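Local coordinates for soluble secreted antigen MPT53 (Mycobacterium tuberculosis, PDB 1LU4), which probably catalyses the oxidation of reduced, unfolded secreted proteins to form disulfide bonds, as a thioredoxin-fold oxidoreductase related to DsbE, at residues L29-P34 / A102-R107; V59-R64 / T82-A87. All coordinates share one frame; numbering follows the deposited sequence.

Interaction 1: residues L29-P34 / A102-R107; sequences LWFWTP and AFVFYR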
ATOM      1  N   LEU A  29       1.308  -3.679   2.199  1.00  7.96           N
ATOM      2  CA  LEU A  29       0.192  -3.084   1.484  1.00  7.98           C
ATOM      3  C   LEU A  29      -0.131  -1.740   2.119  1.00  8.33           C
ATOM      4  O   LEU A  29      -0.193  -1.641   3.363  1.00  9.97           O
ATOM      5  CB  LEU A  29      -1.067  -3.956   1.551  1.00  9.06           C
ATOM      6  CG  LEU A  29      -0.924  -5.406   1.107  1.00 10.01           C
ATOM      7  CD1 LEU A  29      -2.266  -6.116   1.205  1.00 11.76           C
ATOM      8  CD2 LEU A  29      -0.296  -5.534  -0.293  1.00 11.36           C
ATOM      9  N   TRP A  30      -0.356  -0.723   1.298  1.00  7.95           N
ATOM     10  CA  TRP A  30      -0.698   0.591   1.791  1.00  7.86           C
ATOM     11  C   TRP A  30      -1.941   1.052   1.058  1.00  7.71           C
ATOM     12  O   TRP A  30      -1.924   1.265  -0.156  1.00  8.56           O
ATOM     13  CB  TRP A  30       0.453   1.569   1.569  1.00  9.25           C
ATOM     14  CG  TRP A  30       0.238   2.954   2.104  1.00  8.24           C
ATOM     15  CD1 TRP A  30      -0.096   3.322   3.380  1.00  9.35           C
ATOM     16  CD2 TRP A  30       0.402   4.197   1.396  1.00  8.52           C
ATOM     17  NE1 TRP A  30      -0.176   4.681   3.511  1.00 10.14           N
ATOM     18  CE2 TRP A  30       0.128   5.233   2.307  1.00  9.20           C
ATOM     19  CE3 TRP A  30       0.757   4.491   0.069  1.00  9.41           C
ATOM     20  CZ2 TRP A  30       0.199   6.579   1.919  1.00 10.79           C
ATOM     21  CZ3 TRP A  30       0.824   5.851  -0.313  1.00 10.76           C
ATOM     22  CH2 TRP A  30       0.542   6.841   0.626  1.00 11.03           C
ATOM     23  N   PHE A  31      -3.036   1.187   1.821  1.00  7.42           N
ATOM     24  CA  PHE A  31      -4.340   1.614   1.259  1.00  8.43           C
ATOM     25  C   PHE A  31      -4.464   3.090   1.394  1.00  7.52           C
ATOM     26  O   PHE A  31      -4.417   3.649   2.515  1.00  9.39           O
ATOM     27  CB  PHE A  31      -5.469   0.912   2.061  1.00  8.64           C
ATOM     28  CG  PHE A  31      -5.476  -0.587   1.874  1.00  8.96           C
ATOM     29  CD1 PHE A  31      -4.655  -1.436   2.629  1.00 10.32           C
ATOM     30  CD2 PHE A  31      -6.319  -1.173   0.914  1.00 10.07           C
ATOM     31  CE1 PHE A  31      -4.694  -2.799   2.432  1.00 11.52           C
ATOM     32  CE2 PHE A  31      -6.331  -2.549   0.714  1.00 11.00           C
ATOM     33  CZ  PHE A  31      -5.507  -3.386   1.457  1.00 11.91           C
ATOM     34  N   TRP A  32      -4.612   3.773   0.267  1.00  7.95           N
ATOM     35  CA  TRP A  32      -4.591   5.261   0.255  1.00  7.71           C
ATOM     36  C   TRP A  32      -5.644   5.800  -0.687  1.00  7.17           C
ATOM     37  O   TRP A  32      -6.208   5.125  -1.554  1.00  7.83           O
ATOM     38  CB  TRP A  32      -3.207   5.695  -0.197  1.00  8.15           C
ATOM     39  CG  TRP A  32      -2.670   5.321  -1.529  1.00  7.51           C
ATOM     40  CD1 TRP A  32      -1.952   4.199  -1.811  1.00  7.75           C
ATOM     41  CD2 TRP A  32      -2.768   6.049  -2.763  1.00  8.05           C
ATOM     42  NE1 TRP A  32      -1.580   4.152  -3.134  1.00  7.99           N
ATOM     43  CE2 TRP A  32      -2.065   5.291  -3.736  1.00  7.85           C
ATOM     44  CE3 TRP A  32      -3.361   7.255  -3.132  1.00  9.38           C
ATOM     45  CZ2 TRP A  32      -1.935   5.707  -5.068  1.00  8.12           C
ATOM     46  CZ3 TRP A  32      -3.233   7.663  -4.449  1.00  9.43           C
ATOM     47  CH2 TRP A  32      -2.542   6.891  -5.414  1.00  9.19           C
ATOM     48  N   THR A  33      -5.919   7.121  -0.480  1.00  7.99           N
ATOM     49  CA  THR A  33      -6.659   7.882  -1.463  1.00  8.39           C
ATOM     50  C   THR A  33      -5.920   9.198  -1.669  1.00  7.99           C
ATOM     51  O   THR A  33      -5.285   9.685  -0.738  1.00  8.94           O
ATOM     52  CB  THR A  33      -8.117   8.167  -0.991  1.00  9.89           C
ATOM     53  OG1 THR A  33      -8.128   9.101   0.141  1.00 13.74           O
ATOM     54  CG2 THR A  33      -8.933   6.977  -0.629  1.00 14.18           C
ATOM     55  N   PRO A  34      -5.951   9.803  -2.881  1.00  8.50           N
ATOM     56  CA  PRO A  34      -5.027  10.906  -3.138  1.00  8.86           C
ATOM     57  C   PRO A  34      -5.394  12.203  -2.456  1.00  8.84           C
ATOM     58  O   PRO A  34      -4.548  13.110  -2.366  1.00  9.57           O
ATOM     59  CB  PRO A  34      -5.065  11.022  -4.672  1.00  9.74           C
ATOM     60  CG  PRO A  34      -6.398  10.418  -5.084  1.00  9.42           C
ATOM     61  CD  PRO A  34      -6.580   9.282  -4.071  1.00  9.70           C
ATOM     62  N   ALA A 102      -4.156   2.927   5.539  1.00 14.03           N
ATOM     63  CA  ALA A 102      -4.023   1.694   6.315  1.00 13.52           C
ATOM     64  C   ALA A 102      -2.827   0.941   5.765  1.00 10.19           C
ATOM     65  O   ALA A 102      -2.582   0.970   4.576  1.00  9.17           O
ATOM     66  CB  ALA A 102      -5.241   0.795   6.236  1.00 19.24           C
ATOM     67  N   PHE A 103      -2.101   0.264   6.647  1.00 10.81           N
ATOM     68  CA  PHE A 103      -0.969  -0.577   6.304  1.00  9.48           C
ATOM     69  C   PHE A 103      -1.223  -2.026   6.702  1.00  9.85           C
ATOM     70  O   PHE A 103      -1.743  -2.250   7.801  1.00 11.16           O
ATOM     71  CB  PHE A 103       0.275  -0.125   7.041  1.00 10.28           C
ATOM     72  CG  PHE A 103       0.824   1.238   6.722  1.00 12.10           C
ATOM     73  CD1 PHE A 103       0.262   2.361   7.351  1.00 17.11           C
ATOM     74  CD2 PHE A 103       1.874   1.370   5.857  1.00 12.82           C
ATOM     75  CE1 PHE A 103       0.796   3.603   7.092  1.00 20.14           C
ATOM     76  CE2 PHE A 103       2.416   2.627   5.590  1.00 15.23           C
ATOM     77  CZ  PHE A 103       1.856   3.705   6.220  1.00 17.88           C
ATOM     78  N   VAL A 104      -0.774  -2.939   5.859  1.00  9.38           N
ATOM     79  CA  VAL A 104      -0.635  -4.337   6.229  1.00 10.45           C
ATOM     80  C   VAL A 104       0.812  -4.699   6.019  1.00  9.30           C
ATOM     81  O   VAL A 104       1.316  -4.640   4.917  1.00 10.10           O
ATOM     82  CB  VAL A 104      -1.575  -5.259   5.459  1.00 11.26           C
ATOM     83  CG1 VAL A 104      -1.439  -6.682   5.954  1.00 14.23           C
ATOM     84  CG2 VAL A 104      -3.079  -4.825   5.528  1.00 13.30           C
ATOM     85  N   PHE A 105       1.463  -5.151   7.113  1.00 10.18           N
ATOM     86  CA  PHE A 105       2.877  -5.503   7.112  1.00 10.74           C
ATOM     87  C   PHE A 105       2.988  -7.017   7.099  1.00 10.41           C
ATOM     88  O   PHE A 105       2.655  -7.659   8.132  1.00 12.45           O
ATOM     89  CB  PHE A 105       3.523  -4.912   8.362  1.00 11.31           C
ATOM     90  CG  PHE A 105       3.614  -3.411   8.353  1.00 11.08           C
ATOM     91  CD1 PHE A 105       4.608  -2.753   7.662  1.00 11.86           C
ATOM     92  CD2 PHE A 105       2.639  -2.674   9.040  1.00 11.36           C
ATOM     93  CE1 PHE A 105       4.669  -1.395   7.631  1.00 12.46           C
ATOM     94  CE2 PHE A 105       2.688  -1.287   9.032  1.00 12.83           C
ATOM     95  CZ  PHE A 105       3.704  -0.664   8.323  1.00 12.53           C
ATOM     96  N   TYR A 106       3.410  -7.618   5.997  1.00 11.14           N
ATOM     97  CA  TYR A 106       3.505  -9.074   5.867  1.00 11.30           C
ATOM     98  C   TYR A 106       4.939  -9.556   5.990  1.00 11.12           C
ATOM     99  O   TYR A 106       5.863  -9.049   5.366  1.00 10.48           O
ATOM    100  CB  TYR A 106       3.112  -9.465   4.479  1.00 11.67           C
ATOM    101  CG  TYR A 106       1.617  -9.637   4.205  1.00 13.14           C
ATOM    102  CD1 TYR A 106       0.972 -10.753   4.686  1.00 15.87           C
ATOM    103  CD2 TYR A 106       0.916  -8.698   3.509  1.00 15.52           C
ATOM    104  CE1 TYR A 106      -0.361 -10.923   4.450  1.00 19.03           C
ATOM    105  CE2 TYR A 106      -0.450  -8.879   3.247  1.00 16.64           C
ATOM    106  CZ  TYR A 106      -1.073  -9.989   3.729  1.00 19.31           C
ATOM    107  OH  TYR A 106      -2.418 -10.163   3.477  1.00 26.37           O
ATOM    108  N   ARG A 107       5.086 -10.569   6.837  1.00 12.71           N
ATOM    109  CA  ARG A 107       6.292 -11.369   6.846  1.00 14.45           C
ATOM    110  C   ARG A 107       6.213 -12.424   5.740  1.00 14.13           C
ATOM    111  O   ARG A 107       5.134 -12.752   5.246  1.00 16.20           O
ATOM    112  CB  ARG A 107       6.488 -12.091   8.187  1.00 15.48           C
ATOM    113  CG  ARG A 107       6.710 -11.087   9.336  1.00 20.96           C
ATOM    114  CD  ARG A 107       7.013 -11.929  10.589  1.00 26.89           C
ATOM    115  NE  ARG A 107       8.285 -12.628  10.497  1.00 32.24           N
ATOM    116  CZ  ARG A 107       9.444 -12.111  10.897  1.00 32.52           C
ATOM    117  NH1 ARG A 107       9.470 -10.882  11.415  1.00 44.51           N
ATOM    118  NH2 ARG A 107      10.545 -12.831  10.772  1.00 54.92           N
TER
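Trp-30 CD1 lies over one face of the Phe-103 ring, 3.4 Å above its plane, offset toward the rim and nearest to CE2. The Trp-30 five-membered ring and the Phe-103 ring are oblique to each other, planes at 36° and centroids 4.4 Å apart. CG of Trp-30, anti to the backbone N (chi1 -177°), starts the indole out alongside the Phe-103 side chain, both running in the same direction. Trp-32 CB sits above one face of the Trp-30 indole, toward its rim. On the other face of the sheet, the Phe-31 ring meets Ala-102 O in plane at its edge, and its CE1 lies 4.0 Å from Val-104 CG2; the edge of Tyr-106, at CE2, receives Leu-29 CD1 at 3.9 Å. Between the two layers of side chains the strands run antiparallel. Leu-29 and Val-104 exchange two N-H...O bonds, Leu-29 N to Val-104 O and Val-104 N to Leu-29 O, both 2.9 Å; Phe-31 and Ala-102 form the next hydrogen-bonded pair. The contact is thus apolar in its side chains and polar in its backbone, and the buried indole NE1 is bonded to OE1 of Glu-42 on helix 37-52, at whose start the thioredoxin-type CxxC lies.

Interaction 2: residues V59-R64 / T82-A87; sequences VGIATR and TNLNDA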
ATOM      1  N   VAL A  59       3.141  -2.411  -2.133  1.00  8.62           N
ATOM      2  CA  VAL A  59       2.040  -2.265  -3.062  1.00  8.17           C
ATOM      3  C   VAL A  59       1.070  -1.294  -2.455  1.00  7.46           C
ATOM      4  O   VAL A  59       0.504  -1.515  -1.397  1.00  8.85           O
ATOM      5  CB  VAL A  59       1.363  -3.605  -3.347  1.00  8.80           C
ATOM      6  CG1 VAL A  59       0.200  -3.445  -4.330  1.00 10.24           C
ATOM      7  CG2 VAL A  59       2.388  -4.614  -3.868  1.00 10.77           C
ATOM      8  N   GLY A  60       0.866  -0.192  -3.193  1.00  7.86           N
ATOM      9  CA  GLY A  60      -0.190   0.765  -2.813  1.00  7.96           C
ATOM     10  C   GLY A  60      -1.503   0.337  -3.459  1.00  7.81           C
ATOM     11  O   GLY A  60      -1.508  -0.205  -4.569  1.00  8.57           O
ATOM     12  N   ILE A  61      -2.613   0.610  -2.789  1.00  7.87           N
ATOM     13  CA  ILE A  61      -3.919   0.202  -3.276  1.00  7.91           C
ATOM     14  C   ILE A  61      -4.820   1.433  -3.088  1.00  7.48           C
ATOM     15  O   ILE A  61      -5.129   1.826  -1.952  1.00  8.89           O
ATOM     16  CB  ILE A  61      -4.471  -1.039  -2.548  1.00  9.89           C
ATOM     17  CG1 ILE A  61      -3.451  -2.198  -2.616  1.00 11.66           C
ATOM     18  CG2 ILE A  61      -5.810  -1.412  -3.138  1.00 13.42           C
ATOM     19  CD1 ILE A  61      -3.753  -3.443  -1.859  1.00 21.34           C
ATOM     20  N   ALA A  62      -5.191   2.052  -4.206  1.00  7.78           N
ATOM     21  CA  ALA A  62      -5.932   3.325  -4.143  1.00  8.28           C
ATOM     22  C   ALA A  62      -7.373   3.073  -4.552  1.00  8.58           C
ATOM     23  O   ALA A  62      -7.697   2.209  -5.382  1.00  8.93           O
ATOM     24  CB  ALA A  62      -5.309   4.327  -5.131  1.00 10.04           C
ATOM     25  N   THR A  63      -8.279   3.885  -3.990  1.00  9.43           N
ATOM     26  CA  THR A  63      -9.685   3.818  -4.405  1.00  9.43           C
ATOM     27  C   THR A  63     -10.304   5.215  -4.162  1.00  9.76           C
ATOM     28  O   THR A  63      -9.672   6.128  -3.650  1.00 10.81           O
ATOM     29  CB  THR A  63     -10.424   2.721  -3.662  1.00 11.54           C
ATOM     30  OG1 THR A  63     -11.725   2.490  -4.318  1.00 12.82           O
ATOM     31  CG2 THR A  63     -10.679   3.030  -2.201  1.00 14.32           C
ATOM     32  N   ARG A  64     -11.548   5.328  -4.574  1.00 10.67           N
ATOM     33  CA  ARG A  64     -12.369   6.557  -4.347  1.00 11.32           C
ATOM     34  C   ARG A  64     -11.761   7.751  -5.050  1.00 10.32           C
ATOM     35  O   ARG A  64     -11.874   8.885  -4.549  1.00 10.93           O
ATOM     36  CB  ARG A  64     -12.586   6.822  -2.870  1.00 11.64           C
ATOM     37  CG  ARG A  64     -13.511   5.761  -2.249  1.00 18.32           C
ATOM     38  CD  ARG A  64     -13.927   6.288  -0.930  1.00 21.86           C
ATOM     39  NE  ARG A  64     -14.969   7.225  -0.939  1.00 20.22           N
ATOM     40  CZ  ARG A  64     -15.345   7.905   0.149  1.00 21.52           C
ATOM     41  NH1 ARG A  64     -14.722   7.769   1.280  1.00 21.45           N
ATOM     42  NH2 ARG A  64     -16.320   8.741   0.118  1.00 21.90           N
ATOM     43  N   THR A  82       4.568  -0.632  -7.120  1.00  9.07           N
ATOM     44  CA  THR A  82       3.271  -0.893  -7.750  1.00  9.52           C
ATOM     45  C   THR A  82       2.166  -0.167  -6.982  1.00  7.62           C
ATOM     46  O   THR A  82       2.095  -0.250  -5.767  1.00  8.62           O
ATOM     47  CB  THR A  82       2.980  -2.410  -7.683  1.00 10.27           C
ATOM     48  OG1 THR A  82       3.996  -3.092  -8.423  1.00 14.41           O
ATOM     49  CG2 THR A  82       1.619  -2.713  -8.296  1.00 12.65           C
ATOM     50  N   ASN A  83       1.286   0.495  -7.720  1.00  8.45           N
ATOM     51  CA  ASN A  83       0.044   1.049  -7.147  1.00  8.36           C
ATOM     52  C   ASN A  83      -1.113   0.574  -7.973  1.00  8.26           C
ATOM     53  O   ASN A  83      -1.114   0.603  -9.202  1.00  9.53           O
ATOM     54  CB  ASN A  83       0.099   2.597  -7.109  1.00  9.69           C
ATOM     55  CG  ASN A  83       0.993   3.050  -5.986  1.00  8.50           C
ATOM     56  OD1 ASN A  83       0.585   3.135  -4.831  1.00  8.71           O
ATOM     57  ND2 ASN A  83       2.238   3.277  -6.351  1.00  9.93           N
ATOM     58  N   LEU A  84      -2.143   0.095  -7.275  1.00  8.81           N
ATOM     59  CA  LEU A  84      -3.293  -0.554  -7.877  1.00  8.33           C
ATOM     60  C   LEU A  84      -4.483   0.408  -7.916  1.00  8.09           C
ATOM     61  O   LEU A  84      -4.752   1.105  -6.945  1.00  8.58           O
ATOM     62  CB  LEU A  84      -3.715  -1.806  -7.074  1.00  9.53           C
ATOM     63  CG  LEU A  84      -2.539  -2.834  -6.968  1.00  9.59           C
ATOM     64  CD1 LEU A  84      -3.002  -4.058  -6.199  1.00 10.96           C
ATOM     65  CD2 LEU A  84      -1.997  -3.251  -8.324  1.00 10.99           C
ATOM     66  N   ASN A  85      -5.168   0.416  -9.052  1.00  8.90           N
ATOM     67  CA  ASN A  85      -6.401   1.197  -9.165  1.00  9.84           C
ATOM     68  C   ASN A  85      -7.546   0.283  -8.739  1.00  9.45           C
ATOM     69  O   ASN A  85      -8.061  -0.475  -9.581  1.00 10.16           O
ATOM     70  CB  ASN A  85      -6.564   1.631 -10.631  1.00 11.39           C
ATOM     71  CG  ASN A  85      -7.887   2.353 -10.849  1.00 12.21           C
ATOM     72  OD1 ASN A  85      -8.586   2.700  -9.928  1.00 12.14           O
ATOM     73  ND2 ASN A  85      -8.223   2.527 -12.111  1.00 16.53           N
ATOM     74  N   ASP A  86      -7.894   0.282  -7.468  1.00  9.95           N
ATOM     75  CA  ASP A  86      -8.941  -0.610  -6.975  1.00 10.44           C
ATOM     76  C   ASP A  86     -10.250   0.126  -7.114  1.00 11.21           C
ATOM     77  O   ASP A  86     -10.882   0.568  -6.152  1.00 11.32           O
ATOM     78  CB  ASP A  86      -8.673  -0.957  -5.515  1.00 11.49           C
ATOM     79  CG  ASP A  86      -9.646  -1.981  -4.947  1.00 11.54           C
ATOM     80  OD1 ASP A  86     -10.146  -2.828  -5.676  1.00 14.71           O
ATOM     81  OD2 ASP A  86      -9.898  -1.943  -3.733  1.00 15.81           O
ATOM     82  N   ALA A  87     -10.671   0.284  -8.375  1.00 13.68           N
ATOM     83  CA  ALA A  87     -11.668   1.268  -8.714  1.00 14.81           C
ATOM     84  C   ALA A  87     -12.975   0.990  -7.987  1.00 14.16           C
ATOM     85  O   ALA A  87     -13.702   1.921  -7.649  1.00 19.80           O
ATOM     86  CB  ALA A  87     -11.905   1.250 -10.235  1.00 18.25           C
TER
HETATM   87  O   HOH W   1     -12.385   4.598  -7.436  1.00 25.43           O
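Leu-84 packs against Val-59 and Ile-61 where the outermost strand 82-85 joins strand 57-62 in parallel, closing a beta-alpha-beta unit of the thioredoxin fold through helix 67-77. Its CB lies 3.7 Å from Gly-60 O, the same oxygen that accepts the Leu-84 N-H. CG, anti to the carbonyl carbon (chi1 -58°), keeps in touch with Gly-60 O and also approaches Val-59 CG1. At the tip, CD1 meets Val-59 CG1 at 3.8 Å and Ile-61 CG1 at 4.1 Å. Across the opposite face, Asn-83 lays OD1 3.2 Å from the CA of Gly-60, a residue with no side chain to obstruct it; that OD1 accepts its hydrogen bond from Trp-32 NE1. Ala-62 N bonds Leu-84 O at 2.9 Å, and Ala-62 O in turn receives Asp-86 N. Asp-86 centres an inverse gamma turn; its CB touches Ile-61 CG2 at 3.7 Å, while its carboxylate reaches Ile-91 N and Trp-92 N of helix 90-94. Further along, Thr-63 OG1, anti to its own backbone N (chi1 -167°), donates to Asp-86 O over 2.8 Å.

Both interactions belong to one mixed five-stranded sheet of the thioredoxin fold, their centres about 10 Å apart. Strand order is 82-85, 57-62, 27-32, 102-106, 112-115, so interaction 1 joins the central strand to its antiparallel neighbour and interaction 2 fastens the parallel edge. Both segments of interaction 2 fall in the chain between 29-34 and 102-107. Strands 27-32 and 57-62 are adjacent, and Trp-30 O and Ile-61 N probably hydrogen-bond between them. Trp-32 packs CZ2 on Ala-62 CB and reaches past that strand to Asn-83. The sheet runs unbroken to the central strand, which leads into helix 37-52; Cys-36 just ahead of it and Cys-39 inside it are the predicted redox pair, their disulfide absent here.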